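CghA (Chaetomium globosum, PDB 6KBC) is a mainly beta-stranded protein of two domains from calycin-clan families that binds the ligand WK1 in a pocket. Local coordinates at residues T144-D149 with G156-R161; T193-F198 with E211-L216; A316-K321 with E390-D395. One frame throughout, in Å; residues are numbered along the deposited sequence.

Contact 1: T144-D149 with G156-R161; sequences TTVVFD and GSLTHR
Thr144 turns OG1 between its backbone N and carbonyl carbon (chi1 77°), while His160 keeps CG beside its own backbone N (chi1 -68°), and the two side chains converge on the same face of the hairpin. Thr144 OG1 comes within 2.8 Å of His160 ND1, but the hydrogen bond is weak because it is strongly bent (115° at the hydrogen). Thr144 CG2 adds a van der Waals contact at the ring edge, in plane, 3.6 Å from His160 ND1. Over one face of the same ring lies Leu158 CD2, offset toward the rim. The firmer polar hold is at the far nitrogen, where His160 NE2 bonds to the carbonyl of Asp52.

Further along, Val146 and Leu158 meet CB to CB at 4.0 Å, their backbones joined by two bonds, of which Val146 N to Leu158 O measures 2.8 Å. Phe148 and Gly156 form the next hydrogen-bonded pair. Phe148 N bonds to Gly156 O at 2.8 Å, and Gly156 N returns a bond to Phe148 O. Gly156 adopts backbone angles at which a CB would press on the preceding carbonyl oxygen, and so they call for glycine. On the reverse face Val147 CG2 stands 4.3 Å from Ser157 CB, and the Thr145–Thr159 pair is likewise non-hydrogen-bonded. Ser157 CA also sends a short CA-H...O contact to Val146 O (3.0 Å).

In this antiparallel hairpin Thr144, Val146, Phe148, Leu158 and His160 lie on the side packed against other strands; Thr145, Val147, Ser157 and Thr159 lie on the more exposed side, where Thr159 OG1 bonds to Thr193 OG1. Strand 132-137 extends it beyond 144-149, and strand 181-200 beyond 156-161. Phe51 and Ala53 of strand 46-54, with Phe62, Val64 and Phe66 of strand 60-69, cover the first side.

Contact 2: T193-F198 with E211-L216; sequences TVDLTF and EKRMVL
Met214 lays its CB against the rim of the Phe198 ring, 3.9 Å from CE1, and crosses Val194 with its CG, which stands 3.9 Å from Val194 CG1. That CG, anti to the backbone N of Met214 (chi1 -176°), is the atom set against the valine methyl. Beyond it, Val194 and Leu216 lie side by side, pointing the same way, and complete a buried apolar row. Lys212 O sits at the Phe198 ring edge, in its plane, and also accepts Phe198 N at 2.7 Å.

The opposite face is mostly polar, with Asp195, Thr197 and Arg213 beside Val215. Arg213, bent at chi2 and chi3, folds its guanidinium back over the strand pair to form a salt bridge with Asp195, whose OD1 is 2.6 Å from NH1. A weak second bond joins NH2 to the same oxygen, and the two flat groups are nearly coplanar, 28° apart. NH1 also donates to Leu196 O at 3.2 Å; the oxygen lies in the guanidinium plane, but the donor stands above the carbonyl plane. Met214 N reaches Leu196 O from the other face of that plane, at 3.0 Å, so one carbonyl is gripped from both faces. Thr197 OG1 rests 3.3 Å from Arg213 CD, flanking the bent chain.

This antiparallel hairpin closes strand 210-216 onto strand 181-200, which is bonded on its other side to strand 154-162. Phe62 of strand 60-69 and Ala83 and Trp85 of strand 77-85 cover Phe198 and Met214.

Contact 3: A316-K321 with E390-D395; sequences AKYRDK and EVELSD
Glu392 OE2 is gripped by Asp320 N at 2.8 Å and by a water donating to it at 2.7 Å. That water also accepts from Tyr318 N and donates to Asp320 O, tying the 316-321 loop around the carboxylate. The second oxygen, Glu392 OE1, accepts Arg319 N at 2.8 Å on its syn side, somewhat out of the carboxylate plane, and Gly363 N as well, while Asp320 N comes to OE2 from above that plane. The chain is extended beyond CG (chi2 171°), its CD directed at the loop, and the oxygens meet successive amides.

Arg319 folds over this arm, its guanidinium stacked on Glu392 with CG over one face, offset toward the rim. It holds Asp320 side-on: NE meets OD1 at 3.0 Å and NH2 meets OD2 at 2.9 Å. Asp320 OD2 and Glu392 OE2 are only 3.4 Å apart, a closeness that Arg319 and the salt bridge of Asp320 to Lys307 would be expected to offset. A second water, in the guanidinium plane, links Arg319 NH1 (2.8 Å) to Leu393 O and Asp395 OD2.

The contact illustrates a loop whose backbone amides are received by one buried carboxylate, with Arg319 and Asp320 adding further ties. It joins the connection between strands 302-308 and 324-330 to the end of strand 382-392, which lies between strand 363-375 and strand 239-249, whose Asp241 takes a salt bridge from Arg319.

In the fold
Contacts 1 and 2 are neighbours in one antiparallel arrangement of the N-terminal family region, since strands 154-162 and 181-200 lie side by side. They touch directly: Thr159 OG1 and Thr193 OG1 are 2.6 Å apart, and Leu196 CD2 packs on Gly156. Each is a hairpin with one apolar, buried face and one more open face, although only contact 2 has a salt bridge between its two strands. Contact 3 lies about 31 Å from both, centre to centre, in the C-terminal family region. It is a surface contact in which a loop is fastened by carboxylate-to-amide bonds and waters, where the other two rely on regular strand pairing and interior side chains.

Contact 1: T144-D149 with G156-R161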
loop_
_atom_site.group_PDB
_atom_site.type_symbol
_atom_site.label_atom_id
_atom_site.label_comp_id
_atom_site.label_asym_id
_atom_site.label_seq_id
_atom_site.Cartn_x
_atom_site.Cartn_y
_atom_site.Cartn_z
ATOM N N THR A 144 -4.456 15.183 2.730
ATOM C CA THR A 144 -3.425 14.708 3.629
ATOM C C THR A 144 -2.211 15.600 3.493
ATOM O O THR A 144 -2.006 16.249 2.467
ATOM C CB THR A 144 -2.960 13.260 3.347
ATOM O OG1 THR A 144 -2.084 13.258 2.215
ATOM C CG2 THR A 144 -4.112 12.362 3.069
ATOM N N THR A 145 -1.382 15.576 4.523
ATOM C CA THR A 145 -0.063 16.178 4.464
ATOM C C THR A 145 0.903 15.264 5.182
ATOM O O THR A 145 0.631 14.827 6.300
ATOM C CB THR A 145 -0.053 17.578 5.096
ATOM O OG1 THR A 145 -1.012 18.392 4.413
ATOM C CG2 THR A 145 1.312 18.207 4.954
ATOM N N VAL A 146 2.016 14.962 4.531
ATOM C CA VAL A 146 3.090 14.181 5.118
ATOM C C VAL A 146 4.331 15.050 5.091
ATOM O O VAL A 146 4.659 15.626 4.052
ATOM C CB VAL A 146 3.316 12.871 4.348
ATOM C CG1 VAL A 146 4.418 12.073 4.991
ATOM C CG2 VAL A 146 2.011 12.096 4.283
ATOM N N VAL A 147 5.007 15.166 6.229
ATOM C CA VAL A 147 6.140 16.068 6.348
ATOM C C VAL A 147 7.308 15.316 6.952
ATOM O O VAL A 147 7.168 14.663 7.992
ATOM C CB VAL A 147 5.803 17.308 7.195
ATOM C CG1 VAL A 147 7.022 18.210 7.293
ATOM C CG2 VAL A 147 4.624 18.048 6.591
ATOM N N PHE A 148 8.454 15.407 6.298
ATOM C CA PHE A 148 9.687 14.811 6.778
ATOM C C PHE A 148 10.623 15.919 7.228
ATOM O O PHE A 148 10.822 16.902 6.506
ATOM C CB PHE A 148 10.344 13.964 5.689
ATOM C CG PHE A 148 9.461 12.851 5.185
ATOM C CD1 PHE A 148 9.355 11.664 5.895
ATOM C CD2 PHE A 148 8.712 13.008 4.033
ATOM C CE1 PHE A 148 8.534 10.642 5.447
ATOM C CE2 PHE A 148 7.887 11.985 3.577
ATOM C CZ PHE A 148 7.798 10.808 4.287
ATOM N N ASP A 149 11.179 15.758 8.423
ATOM C CA ASP A 149 12.225 16.636 8.946
ATOM C C ASP A 149 13.298 15.712 9.507
ATOM O O ASP A 149 13.379 15.480 10.713
ATOM C CB ASP A 149 11.667 17.616 9.996
ATOM C CG ASP A 149 12.721 18.588 10.512
ATOM O OD1 ASP A 149 13.808 18.692 9.898
ATOM O OD2 ASP A 149 12.462 19.237 11.549
ATOM N N GLY A 156 10.980 17.573 3.565
ATOM C CA GLY A 156 10.019 18.071 2.620
ATOM C C GLY A 156 8.664 17.499 2.899
ATOM O O GLY A 156 8.400 16.950 3.972
ATOM N N SER A 157 7.779 17.611 1.914
ATOM C CA SER A 157 6.395 17.249 2.141
ATOM C C SER A 157 5.803 16.521 0.941
ATOM O O SER A 157 6.290 16.598 -0.193
ATOM C CB SER A 157 5.534 18.481 2.449
ATOM O OG SER A 157 5.529 19.341 1.337
ATOM N N LEU A 158 4.729 15.806 1.244
ATOM C CA LEU A 158 3.820 15.160 0.321
ATOM C C LEU A 158 2.423 15.600 0.692
ATOM O O LEU A 158 2.100 15.692 1.879
ATOM C CB LEU A 158 3.903 13.623 0.430
ATOM C CG LEU A 158 3.063 12.826 -0.564
ATOM C CD1 LEU A 158 3.730 11.512 -0.927
ATOM C CD2 LEU A 158 1.697 12.564 0.078
ATOM N N THR A 159 1.580 15.829 -0.303
ATOM C CA THR A 159 0.194 16.139 -0.004
ATOM C C THR A 159 -0.710 15.407 -0.970
ATOM O O THR A 159 -0.340 15.129 -2.110
ATOM C CB THR A 159 -0.124 17.652 -0.073
ATOM O OG1 THR A 159 -0.198 18.064 -1.445
ATOM C CG2 THR A 159 0.923 18.466 0.666
ATOM N N HIS A 160 -1.901 15.092 -0.486
ATOM C CA HIS A 160 -2.963 14.502 -1.277
ATOM C C HIS A 160 -4.155 15.435 -1.282
ATOM O O HIS A 160 -4.497 16.009 -0.249
ATOM C CB HIS A 160 -3.417 13.156 -0.698
ATOM C CG HIS A 160 -2.400 12.063 -0.798
ATOM N ND1 HIS A 160 -2.074 11.247 0.262
ATOM C CD2 HIS A 160 -1.697 11.598 -1.859
ATOM C CE1 HIS A 160 -1.183 10.349 -0.128
ATOM N NE2 HIS A 160 -0.939 10.542 -1.413
ATOM N N ARG A 161 -4.811 15.535 -2.429
ATOM C CA ARG A 161 -6.112 16.183 -2.571
ATOM C C ARG A 161 -7.018 15.082 -3.090
ATOM O O ARG A 161 -6.929 14.728 -4.270
ATOM C CB ARG A 161 -6.053 17.347 -3.556
ATOM C CG ARG A 161 -5.241 18.510 -3.052
ATOM C CD ARG A 161 -5.318 18.641 -1.545
ATOM N NE ARG A 161 -4.380 19.635 -1.016
ATOM C CZ ARG A 161 -4.695 20.877 -0.666
ATOM N NH1 ARG A 161 -5.934 21.312 -0.839
ATOM N NH2 ARG A 161 -3.759 21.685 -0.170
#

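Contact 2: T193-F198 with E211-L216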
loop_
_atom_site.group_PDB
_atom_site.type_symbol
_atom_site.label_atom_id
_atom_site.label_comp_id
_atom_site.label_asym_id
_atom_site.label_seq_id
_atom_site.Cartn_x
_atom_site.Cartn_y
_atom_site.Cartn_z
ATOM N N THR A 193 0.985 16.049 -4.572
ATOM C CA THR A 193 2.141 16.898 -4.764
ATOM C C THR A 193 3.277 16.369 -3.917
ATOM O O THR A 193 3.067 15.760 -2.862
ATOM C CB THR A 193 1.869 18.368 -4.405
ATOM O OG1 THR A 193 1.829 18.507 -2.978
ATOM C CG2 THR A 193 0.565 18.827 -5.001
ATOM N N VAL A 194 4.488 16.592 -4.404
ATOM C CA VAL A 194 5.696 16.220 -3.697
ATOM C C VAL A 194 6.674 17.380 -3.789
ATOM O O VAL A 194 6.830 17.992 -4.848
ATOM C CB VAL A 194 6.293 14.932 -4.293
ATOM C CG1 VAL A 194 7.649 14.688 -3.739
ATOM C CG2 VAL A 194 5.360 13.748 -4.007
ATOM N N ASP A 195 7.341 17.676 -2.683
ATOM C CA ASP A 195 8.411 18.667 -2.720
ATOM C C ASP A 195 9.416 18.205 -1.667
ATOM O O ASP A 195 9.317 18.547 -0.487
ATOM C CB ASP A 195 7.877 20.074 -2.472
ATOM C CG ASP A 195 8.967 21.135 -2.496
ATOM O OD1 ASP A 195 10.128 20.796 -2.804
ATOM O OD2 ASP A 195 8.637 22.322 -2.277
ATOM N N LEU A 196 10.349 17.372 -2.103
ATOM C CA LEU A 196 11.178 16.609 -1.193
ATOM C C LEU A 196 12.634 16.799 -1.567
ATOM O O LEU A 196 12.968 16.985 -2.740
ATOM C CB LEU A 196 10.826 15.099 -1.245
ATOM C CG LEU A 196 9.513 14.653 -0.602
ATOM C CD1 LEU A 196 9.211 13.231 -1.054
ATOM C CD2 LEU A 196 9.607 14.706 0.906
ATOM N N THR A 197 13.497 16.720 -0.557
ATOM C CA THR A 197 14.936 16.756 -0.763
ATOM C C THR A 197 15.542 15.542 -0.089
ATOM O O THR A 197 15.316 15.316 1.105
ATOM C CB THR A 197 15.555 18.050 -0.217
ATOM O OG1 THR A 197 14.899 19.163 -0.823
ATOM C CG2 THR A 197 17.039 18.111 -0.536
ATOM N N PHE A 198 16.287 14.756 -0.866
ATOM C CA PHE A 198 16.921 13.531 -0.403
ATOM C C PHE A 198 18.428 13.715 -0.415
ATOM O O PHE A 198 18.987 14.279 -1.364
ATOM C CB PHE A 198 16.585 12.337 -1.304
ATOM C CG PHE A 198 15.118 12.021 -1.398
ATOM C CD1 PHE A 198 14.287 12.765 -2.216
ATOM C CD2 PHE A 198 14.583 10.935 -0.716
ATOM C CE1 PHE A 198 12.943 12.458 -2.329
ATOM C CE2 PHE A 198 13.244 10.628 -0.821
ATOM C CZ PHE A 198 12.422 11.394 -1.627
ATOM N N GLU A 211 22.622 16.191 -2.631
ATOM C CA GLU A 211 21.187 16.304 -2.444
ATOM C C GLU A 211 20.471 16.113 -3.775
ATOM O O GLU A 211 20.977 16.499 -4.834
ATOM C CB GLU A 211 20.813 17.664 -1.848
ATOM C CG GLU A 211 21.243 17.839 -0.404
ATOM C CD GLU A 211 20.848 19.195 0.154
ATOM O OE1 GLU A 211 20.184 19.971 -0.571
ATOM O OE2 GLU A 211 21.188 19.478 1.325
ATOM N N LYS A 212 19.287 15.510 -3.718
ATOM C CA LYS A 212 18.488 15.301 -4.913
ATOM C C LYS A 212 17.062 15.698 -4.593
ATOM O O LYS A 212 16.560 15.407 -3.505
ATOM C CB LYS A 212 18.542 13.837 -5.400
ATOM C CG LYS A 212 18.089 13.651 -6.854
ATOM C CD LYS A 212 18.232 12.197 -7.297
ATOM C CE LYS A 212 17.889 11.991 -8.769
ATOM N NZ LYS A 212 19.041 12.230 -9.703
ATOM N N ARG A 213 16.418 16.363 -5.542
ATOM C CA ARG A 213 15.068 16.859 -5.352
ATOM C C ARG A 213 14.068 15.955 -6.055
ATOM O O ARG A 213 14.356 15.363 -7.098
ATOM C CB ARG A 213 14.925 18.281 -5.897
ATOM C CG ARG A 213 15.834 19.309 -5.228
ATOM C CD ARG A 213 15.217 19.903 -3.973
ATOM N NE ARG A 213 14.386 21.062 -4.280
ATOM C CZ ARG A 213 13.059 21.080 -4.156
ATOM N NH1 ARG A 213 12.418 20.003 -3.706
ATOM N NH2 ARG A 213 12.372 22.176 -4.456
ATOM N N MET A 214 12.880 15.857 -5.471
ATOM C CA MET A 214 11.727 15.299 -6.158
ATOM C C MET A 214 10.585 16.285 -6.013
ATOM O O MET A 214 10.118 16.531 -4.896
ATOM C CB MET A 214 11.327 13.937 -5.592
ATOM C CG MET A 214 10.196 13.309 -6.373
ATOM S SD MET A 214 9.760 11.704 -5.666
ATOM C CE MET A 214 11.253 10.767 -6.029
ATOM N N VAL A 215 10.138 16.840 -7.134
ATOM C CA VAL A 215 9.125 17.882 -7.135
ATOM C C VAL A 215 8.030 17.453 -8.088
ATOM O O VAL A 215 8.286 17.240 -9.280
ATOM C CB VAL A 215 9.682 19.250 -7.566
ATOM C CG1 VAL A 215 8.535 20.253 -7.703
ATOM C CG2 VAL A 215 10.727 19.743 -6.606
ATOM N N LEU A 216 6.814 17.335 -7.575
ATOM C CA LEU A 216 5.645 17.088 -8.405
ATOM C C LEU A 216 4.614 18.120 -7.987
ATOM O O LEU A 216 4.132 18.084 -6.852
ATOM C CB LEU A 216 5.122 15.662 -8.226
ATOM C CG LEU A 216 6.120 14.577 -8.615
ATOM C CD1 LEU A 216 5.626 13.209 -8.151
ATOM C CD2 LEU A 216 6.381 14.607 -10.134
#

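Contact 3: A316-K321 with E390-D395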
loop_
_atom_site.group_PDB
_atom_site.type_symbol
_atom_site.label_atom_id
_atom_site.label_comp_id
_atom_site.label_asym_id
_atom_site.label_seq_id
_atom_site.Cartn_x
_atom_site.Cartn_y
_atom_site.Cartn_z
ATOM N N ALA A 316 12.019 -9.928 -12.201
ATOM C CA ALA A 316 12.296 -9.903 -10.772
ATOM C C ALA A 316 13.398 -10.910 -10.430
ATOM O O ALA A 316 13.679 -11.831 -11.191
ATOM C CB ALA A 316 11.028 -10.202 -9.967
ATOM N N LYS A 317 14.033 -10.705 -9.269
ATOM C CA LYS A 317 15.329 -11.296 -8.955
ATOM C C LYS A 317 15.236 -12.469 -8.001
ATOM O O LYS A 317 16.242 -13.149 -7.799
ATOM C CB LYS A 317 16.266 -10.274 -8.286
ATOM C CG LYS A 317 16.576 -9.011 -9.082
ATOM C CD LYS A 317 17.242 -9.323 -10.392
ATOM C CE LYS A 317 17.953 -8.091 -10.939
ATOM N NZ LYS A 317 18.547 -8.389 -12.272
ATOM N N TYR A 318 14.091 -12.680 -7.357
ATOM C CA TYR A 318 14.066 -13.605 -6.233
ATOM C C TYR A 318 13.286 -14.858 -6.588
ATOM O O TYR A 318 13.633 -15.514 -7.568
ATOM C CB TYR A 318 13.524 -12.890 -5.000
ATOM C CG TYR A 318 14.429 -11.756 -4.576
ATOM C CD1 TYR A 318 15.636 -12.025 -3.928
ATOM C CD2 TYR A 318 14.087 -10.427 -4.816
ATOM C CE1 TYR A 318 16.485 -11.002 -3.532
ATOM C CE2 TYR A 318 14.933 -9.388 -4.424
ATOM C CZ TYR A 318 16.134 -9.690 -3.786
ATOM O OH TYR A 318 16.978 -8.675 -3.395
ATOM N N ARG A 319 12.255 -15.220 -5.825
ATOM C CA ARG A 319 11.614 -16.512 -6.070
ATOM C C ARG A 319 11.004 -16.571 -7.467
ATOM O O ARG A 319 11.257 -17.510 -8.233
ATOM C CB ARG A 319 10.545 -16.803 -5.016
ATOM C CG ARG A 319 9.951 -18.198 -5.191
ATOM C CD ARG A 319 8.712 -18.407 -4.345
ATOM N NE ARG A 319 7.614 -17.552 -4.801
ATOM C CZ ARG A 319 6.654 -17.095 -4.011
ATOM N NH1 ARG A 319 6.665 -17.391 -2.716
ATOM N NH2 ARG A 319 5.694 -16.320 -4.511
ATOM N N ASP A 320 10.193 -15.583 -7.810
ATOM C CA ASP A 320 9.476 -15.560 -9.077
ATOM C C ASP A 320 10.204 -14.638 -10.032
ATOM O O ASP A 320 10.396 -13.457 -9.738
ATOM C CB ASP A 320 8.035 -15.088 -8.886
ATOM C CG ASP A 320 7.317 -15.895 -7.837
ATOM O OD1 ASP A 320 7.561 -17.126 -7.795
ATOM O OD2 ASP A 320 6.514 -15.315 -7.078
ATOM N N LYS A 321 10.557 -15.170 -11.187
ATOM C CA LYS A 321 11.261 -14.412 -12.214
ATOM C C LYS A 321 10.260 -13.740 -13.147
ATOM O O LYS A 321 10.298 -13.909 -14.370
ATOM C CB LYS A 321 12.188 -15.360 -12.975
ATOM C CG LYS A 321 13.216 -16.102 -12.092
ATOM C CD LYS A 321 13.864 -15.186 -11.064
ATOM C CE LYS A 321 15.057 -15.855 -10.349
ATOM N NZ LYS A 321 14.600 -17.088 -9.683
ATOM N N GLU A 390 5.930 -6.379 -4.641
ATOM C CA GLU A 390 5.763 -7.807 -4.910
ATOM C C GLU A 390 6.580 -8.545 -3.867
ATOM O O GLU A 390 7.811 -8.559 -3.941
ATOM C CB GLU A 390 6.208 -8.142 -6.335
ATOM C CG GLU A 390 5.569 -7.181 -7.349
ATOM C CD GLU A 390 5.944 -7.484 -8.781
ATOM O OE1 GLU A 390 5.542 -6.691 -9.650
ATOM O OE2 GLU A 390 6.616 -8.510 -9.045
ATOM N N VAL A 391 5.899 -9.129 -2.882
ATOM C CA VAL A 391 6.563 -9.727 -1.729
ATOM C C VAL A 391 6.378 -11.234 -1.778
ATOM O O VAL A 391 5.271 -11.733 -2.000
ATOM C CB VAL A 391 6.044 -9.162 -0.399
ATOM C CG1 VAL A 391 6.922 -9.682 0.743
ATOM C CG2 VAL A 391 6.020 -7.616 -0.442
ATOM N N GLU A 392 7.468 -11.942 -1.545
ATOM C CA GLU A 392 7.555 -13.385 -1.577
ATOM C C GLU A 392 7.960 -13.827 -0.178
ATOM O O GLU A 392 8.823 -13.196 0.446
ATOM C CB GLU A 392 8.619 -13.730 -2.570
ATOM C CG GLU A 392 8.248 -13.380 -3.993
ATOM C CD GLU A 392 9.441 -13.552 -4.857
ATOM O OE1 GLU A 392 10.534 -13.730 -4.251
ATOM O OE2 GLU A 392 9.310 -13.552 -6.096
ATOM N N LEU A 393 7.339 -14.886 0.331
ATOM C CA LEU A 393 7.741 -15.402 1.629
ATOM C C LEU A 393 7.840 -16.916 1.550
ATOM O O LEU A 393 7.221 -17.569 0.708
ATOM C CB LEU A 393 6.768 -14.994 2.744
ATOM C CG LEU A 393 6.656 -13.491 3.015
ATOM C CD1 LEU A 393 5.579 -13.267 4.026
ATOM C CD2 LEU A 393 7.974 -12.941 3.514
ATOM N N SER A 394 8.601 -17.471 2.478
ATOM C CA SER A 394 8.883 -18.894 2.438
ATOM C C SER A 394 7.605 -19.712 2.565
ATOM O O SER A 394 6.635 -19.293 3.197
ATOM C CB SER A 394 9.859 -19.258 3.553
ATOM O OG SER A 394 10.095 -20.656 3.527
ATOM N N ASP A 395 7.598 -20.885 1.919
ATOM C CA ASP A 395 6.476 -21.807 2.069
ATOM C C ASP A 395 6.415 -22.434 3.463
ATOM O O ASP A 395 5.347 -22.893 3.873
ATOM C CB ASP A 395 6.558 -22.896 0.992
ATOM C CG ASP A 395 6.316 -22.346 -0.411
ATOM O OD1 ASP A 395 5.148 -22.059 -0.741
ATOM O OD2 ASP A 395 7.294 -22.170 -1.172
HETATM O O HOH W 1 11.279 -12.295 -7.406
HETATM O O HOH W 2 7.995 -19.333 -1.152
#